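Local coordinates for protein WipB (Legionella pneumophila, PDB 5NNY) that acts as a translocated Ser/Thr phosphatase that targets the host lysosomal nutrient-sensing machinery, represented here by its phosphatase domain of phosphoesterase fold, at residues I94-V99 and L125-G130; G153-G158 and M264-Y269. All blocks are in the same frame, centred on the assembly; numbering follows the deposited sequence. Where two conformers were deposited one is given.

Contact 1 (I94-V99 and L125-G130)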
ATOM      1  N   ILE A  94      -0.902  -6.805  -2.425  1.00 21.28           N
ATOM      2  CA  ILE A  94      -0.127  -7.334  -1.306  1.00 19.90           C
ATOM      3  C   ILE A  94       0.833  -6.278  -0.751  1.00 19.21           C
ATOM      4  O   ILE A  94       1.362  -6.433   0.359  1.00 20.54           O
ATOM      5  CB  ILE A  94       0.580  -8.635  -1.754  1.00 32.41           C
ATOM      6  CG1 ILE A  94       0.571  -9.675  -0.643  1.00 36.75           C
ATOM      7  CG2 ILE A  94       1.992  -8.370  -2.245  1.00 31.95           C
ATOM      8  CD1 ILE A  94      -0.692 -10.511  -0.611  1.00 40.90           C
ATOM      9  N   GLY A  95       1.054  -5.190  -1.484  1.00 23.40           N
ATOM     10  CA  GLY A  95       1.647  -4.010  -0.901  1.00 20.84           C
ATOM     11  C   GLY A  95       2.732  -3.421  -1.784  1.00 18.89           C
ATOM     12  O   GLY A  95       2.833  -3.705  -2.981  1.00 25.52           O
ATOM     13  N   ASP A  96       3.546  -2.583  -1.143  1.00 16.58           N
ATOM     14  CA  ASP A  96       4.642  -1.869  -1.792  1.00 20.66           C
ATOM     15  C   ASP A  96       4.149  -1.092  -3.011  1.00 17.03           C
ATOM     16  O   ASP A  96       4.878  -0.907  -3.983  1.00 20.00           O
ATOM     17  CB  ASP A  96       5.771  -2.820  -2.178  1.00 25.43           C
ATOM     18  CG  ASP A  96       6.488  -3.402  -0.971  1.00 24.49           C
ATOM     19  OD1 ASP A  96       6.128  -3.066   0.167  1.00 25.27           O
ATOM     20  OD2 ASP A  96       7.415  -4.206  -1.173  1.00 26.39           O
ATOM     21  N   GLU A  97       2.896  -0.631  -2.953  1.00 16.84           N
ATOM     22  CA  GLU A  97       2.355   0.168  -4.048  1.00 18.44           C
ATOM     23  C   GLU A  97       2.814   1.629  -3.987  1.00 15.58           C
ATOM     24  O   GLU A  97       2.697   2.352  -4.999  1.00 15.28           O
ATOM     25  CB  GLU A  97       0.823   0.045  -4.056  1.00 21.26           C
ATOM     26  CG  GLU A  97       0.076   0.819  -2.968  1.00 22.10           C
ATOM     27  CD  GLU A  97       0.386   0.375  -1.552  1.00 22.95           C
ATOM     28  OE1 GLU A  97       0.423   1.238  -0.650  1.00 20.96           O
ATOM     29  OE2 GLU A  97       0.613  -0.842  -1.324  1.00 21.86           O
ATOM     30  N   LEU A  98       3.374   2.052  -2.847  1.00 16.82           N
ATOM     31  CA  LEU A  98       3.890   3.406  -2.643  1.00 24.95           C
ATOM     32  C   LEU A  98       5.226   3.341  -1.904  1.00 20.07           C
ATOM     33  O   LEU A  98       5.571   2.321  -1.306  1.00 18.53           O
ATOM     34  CB  LEU A  98       2.893   4.260  -1.842  1.00 22.45           C
ATOM     35  CG  LEU A  98       1.496   4.524  -2.404  1.00 18.79           C
ATOM     36  CD1 LEU A  98       0.604   5.195  -1.341  1.00 22.34           C
ATOM     37  CD2 LEU A  98       1.566   5.400  -3.662  1.00 18.84           C
ATOM     38  N   VAL A  99       5.978   4.455  -1.944  1.00 21.56           N
ATOM     39  CA  VAL A  99       7.240   4.627  -1.206  1.00 20.78           C
ATOM     40  C   VAL A  99       8.226   3.515  -1.540  1.00 21.58           C
ATOM     41  O   VAL A  99       8.594   2.714  -0.667  1.00 26.21           O
ATOM     42  CB  VAL A  99       7.006   4.685   0.320  1.00 19.11           C
ATOM     43  CG1 VAL A  99       8.276   5.214   1.063  1.00 20.77           C
ATOM     44  CG2 VAL A  99       5.818   5.568   0.642  1.00 19.52           C
ATOM     45  N   LEU A 125      -2.977  -4.134   1.386  0.51 18.13           N
ATOM     46  CA  LEU A 125      -2.481  -4.756   2.604  0.51 16.57           C
ATOM     47  C   LEU A 125      -1.364  -3.900   3.170  0.51 18.19           C
ATOM     48  O   LEU A 125      -0.457  -3.493   2.436  0.51 21.12           O
ATOM     49  CB  LEU A 125      -1.994  -6.178   2.331  0.51 21.64           C
ATOM     50  CG  LEU A 125      -3.168  -7.143   2.174  0.51 28.94           C
ATOM     51  CD1 LEU A 125      -2.735  -8.427   1.514  0.51 33.08           C
ATOM     52  CD2 LEU A 125      -3.809  -7.415   3.529  0.51 37.02           C
ATOM     53  N   LEU A 126      -1.451  -3.609   4.463  1.00 19.92           N
ATOM     54  CA  LEU A 126      -0.475  -2.724   5.103  1.00 13.36           C
ATOM     55  C   LEU A 126       0.943  -3.273   4.966  1.00 18.93           C
ATOM     56  O   LEU A 126       1.191  -4.468   5.185  1.00 20.96           O
ATOM     57  CB  LEU A 126      -0.829  -2.543   6.587  1.00 17.48           C
ATOM     58  CG  LEU A 126      -0.059  -1.471   7.365  1.00 31.45           C
ATOM     59  CD1 LEU A 126      -0.326  -0.096   6.760  1.00 26.34           C
ATOM     60  CD2 LEU A 126      -0.406  -1.483   8.856  1.00 23.15           C
ATOM     61  N   SER A 127       1.879  -2.391   4.590  1.00 17.97           N
ATOM     62  CA  SER A 127       3.274  -2.756   4.424  1.00 16.95           C
ATOM     63  C   SER A 127       4.142  -1.698   5.084  1.00 20.45           C
ATOM     64  O   SER A 127       3.676  -0.604   5.427  1.00 16.88           O
ATOM     65  CB  SER A 127       3.670  -2.906   2.938  1.00 16.91           C
ATOM     66  OG  SER A 127       3.597  -1.675   2.210  1.00 20.90           O
ATOM     67  N   ASN A 128       5.424  -2.042   5.250  1.00 20.10           N
ATOM     68  CA  ASN A 128       6.378  -1.085   5.793  1.00 18.60           C
ATOM     69  C   ASN A 128       6.529   0.120   4.868  1.00 17.54           C
ATOM     70  O   ASN A 128       6.648   1.257   5.342  1.00 17.98           O
ATOM     71  CB  ASN A 128       7.733  -1.758   6.048  1.00 24.01           C
ATOM     72  CG  ASN A 128       8.133  -2.753   4.953  1.00 37.85           C
ATOM     73  OD1 ASN A 128       7.483  -3.786   4.762  1.00 54.35           O
ATOM     74  ND2 ASN A 128       9.238  -2.465   4.266  1.00 39.53           N
ATOM     75  N   HIS A 129       6.487  -0.103   3.547  1.00 18.89           N
ATOM     76  CA  HIS A 129       6.594   1.016   2.609  1.00 23.15           C
ATOM     77  C   HIS A 129       5.361   1.913   2.700  1.00 18.18           C
ATOM     78  O   HIS A 129       5.469   3.137   2.833  1.00 19.39           O
ATOM     79  CB  HIS A 129       6.780   0.498   1.175  1.00 23.01           C
ATOM     80  CG  HIS A 129       8.129  -0.085   0.896  1.00 23.30           C
ATOM     81  ND1 HIS A 129       9.207   0.676   0.496  1.00 32.96           N
ATOM     82  CD2 HIS A 129       8.569  -1.367   0.929  1.00 30.37           C
ATOM     83  CE1 HIS A 129      10.256  -0.108   0.313  1.00 32.62           C
ATOM     84  NE2 HIS A 129       9.893  -1.351   0.568  1.00 25.45           N
ATOM     85  N   GLY A 130       4.198   1.316   2.644  1.00 19.62           N
ATOM     86  CA  GLY A 130       2.975   2.061   2.731  1.00 20.17           C
ATOM     87  C   GLY A 130       2.766   2.805   4.039  1.00 27.12           C
ATOM     88  O   GLY A 130       2.264   3.877   4.094  1.00 19.21           O
TER
HETATM   89  O   HOH W   1       0.980  -1.610   1.344  1.00 22.13           O
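Two signature loops of the calcineurin-like phosphoesterase fold meet here: Gly95 to Val99 open a GD…DRG motif after strand 90-93, and Ser127 to Gly130 form the SNHG turn, a variant of the family GNH(E). In relatives the motif Asp and Asn bind metal, so Asp96 and Asn128, near Asp10 and His209, probably line such a site.

Ser127 N-caps helix 128-138. With OG in the crowded position between backbone N and carbonyl carbon (chi1 65°), it accepts from Gly130 N at 3.1 Å and, weakly, from Asp96 N at 3.5 Å. Its own hydroxyl donates to a water 2.8 Å from OG, which donates in turn to Leu125 O and Glu97 OE2; OE1 of that carboxylate bonds Tyr186. Gly95 suits its place: at phi 135° a CB would press on the preceding carbonyl O and on Ser127 CB.

Asp96 OD1 comes within 3.1 Å of His129 CD2, the carboxylate turned 76° from the ring, and could help polarise the imidazole. At ND1 the ring donates to Val99 O over 2.4 Å, a very short bond, nearly along the C=O axis but bent at the hydrogen, the oxygen tilted out of the ring plane.

Contact 2 (G153-G158 and M264-Y269); sequences GNIQHG and MMYRGY
Ile155 lays its CG2 methyl against one flank of the Tyr266 ring, 3.4 Å from CD1, with CE1 scarcely farther. The two side chains cross at about a right angle, and the methyl lies oblique to the ring. A branched residue suits this place because its two arms reach different partners. CG1 takes the crowded position between backbone N and carbonyl carbon (chi1 63°), and from there the chain runs out extended, carrying CD1 to the helix, 3.7 Å from Met265 CB. The same methyl also lies against Met265 O, a carbonyl already taken by the helical bond from Tyr269 N at 2.8 Å, so this oxygen has a hydrogen-bond partner where the methyl meets it. CB, the branch point, packs 3.9 Å from Tyr269 CB.

Met265, Tyr266 and Tyr269 thus present adjoining parts of one helix surface to a single isoleucine. The two tyrosines leave the helix differently: Tyr266 has CG anti to the carbonyl carbon, whereas Tyr269 has CG anti to the backbone N (chi1 163°), which brings its CD1 to 3.4 Å from Ile155 O.

Toward the more exposed Asn154 the contact turns polar. Asn154 ND2 donates to Tyr266 OH over 3.0 Å, nearly straight at 166°, and the hydroxyl lies close to the amide plane. A tyrosine fits here, its ring carbons CD1 and CE1 touching the isoleucine methyl while its far end reaches the asparagine.

The loop joins helix 150-153 to helix 159-169, with Gly158 at the latter's N-cap, and is held against helix 262-270. Trp286 of helix 280-286 touches Ile155, Met265 and Tyr269, while Met265 also reaches Leu152 of helix 150-153 and Ile131 of helix 128-138.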
ATOM      1  N   GLY A 153      12.258   6.590   6.682  1.00 22.12           N
ATOM      2  CA  GLY A 153      13.074   6.643   5.482  1.00 20.21           C
ATOM      3  C   GLY A 153      14.476   6.101   5.669  1.00 24.91           C
ATOM      4  O   GLY A 153      15.147   5.797   4.675  1.00 27.09           O
ATOM      5  N   ASN A 154      14.935   5.993   6.920  1.00 22.84           N
ATOM      6  CA  ASN A 154      16.245   5.426   7.217  1.00 24.40           C
ATOM      7  C   ASN A 154      16.299   3.920   6.999  1.00 26.23           C
ATOM      8  O   ASN A 154      17.399   3.357   6.956  1.00 25.96           O
ATOM      9  CB  ASN A 154      16.643   5.696   8.671  1.00 28.64           C
ATOM     10  CG  ASN A 154      17.034   7.127   8.927  1.00 33.61           C
ATOM     11  OD1 ASN A 154      17.364   7.875   8.004  1.00 33.71           O
ATOM     12  ND2 ASN A 154      17.015   7.519  10.202  1.00 29.13           N
ATOM     13  N   ILE A 155      15.157   3.237   6.908  1.00 20.94           N
ATOM     14  CA  ILE A 155      15.165   1.773   6.881  1.00 22.69           C
ATOM     15  C   ILE A 155      14.679   1.207   5.574  1.00 24.90           C
ATOM     16  O   ILE A 155      14.537  -0.019   5.457  1.00 29.20           O
ATOM     17  CB  ILE A 155      14.357   1.172   8.046  1.00 25.72           C
ATOM     18  CG1 ILE A 155      12.881   1.558   7.937  1.00 27.89           C
ATOM     19  CG2 ILE A 155      14.963   1.613   9.363  1.00 26.60           C
ATOM     20  CD1 ILE A 155      12.032   1.076   9.086  1.00 35.84           C
ATOM     21  N   GLN A 156      14.376   2.050   4.594  1.00 24.30           N
ATOM     22  CA  GLN A 156      13.926   1.540   3.312  1.00 27.31           C
ATOM     23  C   GLN A 156      14.153   2.625   2.277  1.00 24.49           C
ATOM     24  O   GLN A 156      14.205   3.815   2.598  1.00 32.38           O
ATOM     25  CB  GLN A 156      12.454   1.116   3.366  1.00 32.66           C
ATOM     26  CG  GLN A 156      11.529   2.258   3.763  1.00 34.83           C
ATOM     27  CD  GLN A 156      10.168   1.777   4.245  1.00 38.14           C
ATOM     28  OE1 GLN A 156       9.956   0.585   4.479  1.00 41.01           O
ATOM     29  NE2 GLN A 156       9.240   2.709   4.397  1.00 24.55           N
ATOM     30  N   HIS A 157      14.299   2.200   1.036  1.00 32.92           N
ATOM     31  CA  HIS A 157      14.472   3.134  -0.056  1.00 36.49           C
ATOM     32  C   HIS A 157      13.101   3.445  -0.631  1.00 38.89           C
ATOM     33  O   HIS A 157      12.294   2.541  -0.867  1.00 48.70           O
ATOM     34  CB  HIS A 157      15.434   2.583  -1.103  1.00 35.59           C
ATOM     35  CG  HIS A 157      16.870   2.706  -0.696  1.00 51.36           C
ATOM     36  ND1 HIS A 157      17.878   1.942  -1.246  1.00 52.70           N
ATOM     37  CD2 HIS A 157      17.465   3.506   0.225  1.00 49.35           C
ATOM     38  CE1 HIS A 157      19.030   2.267  -0.683  1.00 53.73           C
ATOM     39  NE2 HIS A 157      18.807   3.216   0.209  1.00 51.92           N
ATOM     40  N   GLY A 158      12.820   4.725  -0.769  1.00 24.99           N
ATOM     41  CA  GLY A 158      11.522   5.192  -1.191  1.00 22.51           C
ATOM     42  C   GLY A 158      11.667   6.234  -2.267  1.00 20.53           C
ATOM     43  O   GLY A 158      11.180   7.356  -2.111  1.00 21.16           O
ATOM     44  N   MET A 264      10.705  -0.158  17.037  1.00 17.53           N
ATOM     45  CA  MET A 264      10.169  -1.420  16.525  1.00 18.51           C
ATOM     46  C   MET A 264      10.481  -1.583  15.046  1.00 21.06           C
ATOM     47  O   MET A 264      10.723  -2.695  14.568  1.00 19.79           O
ATOM     48  CB  MET A 264       8.661  -1.489  16.742  1.00 17.72           C
ATOM     49  CG  MET A 264       8.198  -1.459  18.167  1.00 19.35           C
ATOM     50  SD  MET A 264       6.409  -1.345  18.119  1.00 22.72           S
ATOM     51  CE  MET A 264       5.985  -0.885  19.792  1.00 22.24           C
ATOM     52  N   MET A 265      10.464  -0.486  14.300  1.00 19.17           N
ATOM     53  CA  MET A 265      10.667  -0.589  12.857  1.00 21.39           C
ATOM     54  C   MET A 265      12.143  -0.769  12.516  1.00 14.62           C
ATOM     55  O   MET A 265      12.487  -1.471  11.555  1.00 20.07           O
ATOM     56  CB  MET A 265      10.075   0.653  12.163  1.00 18.70           C
ATOM     57  CG  MET A 265       8.596   0.838  12.476  1.00 20.41           C
ATOM     58  SD  MET A 265       7.632  -0.632  12.047  1.00 23.43           S
ATOM     59  CE  MET A 265       7.282  -0.307  10.319  1.00 44.84           C
ATOM     60  N   TYR A 266      13.039  -0.157  13.288  1.00 17.79           N
ATOM     61  CA  TYR A 266      14.461  -0.429  13.074  1.00 17.99           C
ATOM     62  C   TYR A 266      14.768  -1.899  13.344  1.00 22.03           C
ATOM     63  O   TYR A 266      15.467  -2.560  12.568  1.00 19.05           O
ATOM     64  CB  TYR A 266      15.332   0.445  13.977  1.00 18.57           C
ATOM     65  CG  TYR A 266      15.428   1.901  13.561  1.00 18.46           C
ATOM     66  CD1 TYR A 266      16.192   2.269  12.453  1.00 21.81           C
ATOM     67  CD2 TYR A 266      14.798   2.905  14.297  1.00 21.06           C
ATOM     68  CE1 TYR A 266      16.304   3.593  12.067  1.00 22.70           C
ATOM     69  CE2 TYR A 266      14.913   4.257  13.915  1.00 24.72           C
ATOM     70  CZ  TYR A 266      15.662   4.582  12.797  1.00 29.66           C
ATOM     71  OH  TYR A 266      15.789   5.896  12.397  1.00 26.41           O
ATOM     72  N   ARG A 267      14.269  -2.418  14.459  1.00 16.99           N
ATOM     73  CA  ARG A 267      14.523  -3.821  14.774  1.00 16.77           C
ATOM     74  C   ARG A 267      13.789  -4.727  13.796  1.00 17.12           C
ATOM     75  O   ARG A 267      14.279  -5.810  13.454  1.00 18.97           O
ATOM     76  CB  ARG A 267      14.111  -4.126  16.216  1.00 20.17           C
ATOM     77  CG  ARG A 267      15.085  -3.549  17.252  1.00 17.51           C
ATOM     78  CD  ARG A 267      14.647  -3.854  18.672  1.00 19.38           C
ATOM     79  NE  ARG A 267      13.522  -3.033  19.106  1.00 20.82           N
ATOM     80  CZ  ARG A 267      12.304  -3.491  19.384  1.00 17.31           C
ATOM     81  NH1 ARG A 267      11.363  -2.648  19.783  1.00 21.21           N
ATOM     82  NH2 ARG A 267      12.026  -4.782  19.274  1.00 21.93           N
ATOM     83  N   GLY A 268      12.612  -4.294  13.338  1.00 19.59           N
ATOM     84  CA  GLY A 268      11.930  -5.030  12.287  1.00 21.22           C
ATOM     85  C   GLY A 268      12.768  -5.109  11.028  1.00 18.56           C
ATOM     86  O   GLY A 268      12.986  -6.186  10.471  1.00 21.34           O
ATOM     87  N   TYR A 269      13.271  -3.970  10.575  1.00 19.53           N
ATOM     88  CA  TYR A 269      14.130  -3.981   9.399  1.00 14.31           C
ATOM     89  C   TYR A 269      15.334  -4.887   9.621  1.00 19.10           C
ATOM     90  O   TYR A 269      15.720  -5.651   8.725  1.00 22.17           O
ATOM     91  CB  TYR A 269      14.595  -2.559   9.052  1.00 14.30           C
ATOM     92  CG  TYR A 269      15.771  -2.587   8.122  1.00 20.10           C
ATOM     93  CD1 TYR A 269      15.614  -2.984   6.805  1.00 24.27           C
ATOM     94  CD2 TYR A 269      17.061  -2.255   8.574  1.00 24.30           C
ATOM     95  CE1 TYR A 269      16.701  -3.043   5.952  1.00 20.91           C
ATOM     96  CE2 TYR A 269      18.145  -2.320   7.724  1.00 21.98           C
ATOM     97  CZ  TYR A 269      17.957  -2.708   6.419  1.00 22.37           C
ATOM     98  OH  TYR A 269      19.018  -2.776   5.551  1.00 21.81           O
TER

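In the fold
Along the chain contact 1 closes before contact 2 opens, and their centres lie 13 Å apart. Contact 1 is near the middle of the domain, at the ends of the neighbouring parallel strands 90-93 and 121-125 of the mixed sheet; contact 2 lies about 16 Å from the chain centre, among helices. Helix 128-138 connects them. Its first turn belongs to contact 1, and Asn128 O probably accepts a hydrogen bond from Gln156 NE2, while His157 O packs on His129 CE1 and Gly158 on Val99. The 153-158 loop thus touches both the loops of contact 1, which by family resemblance probably border the active site, and helices 262-270 and 280-286; Trp286 touches Asn128 as well as Ile155.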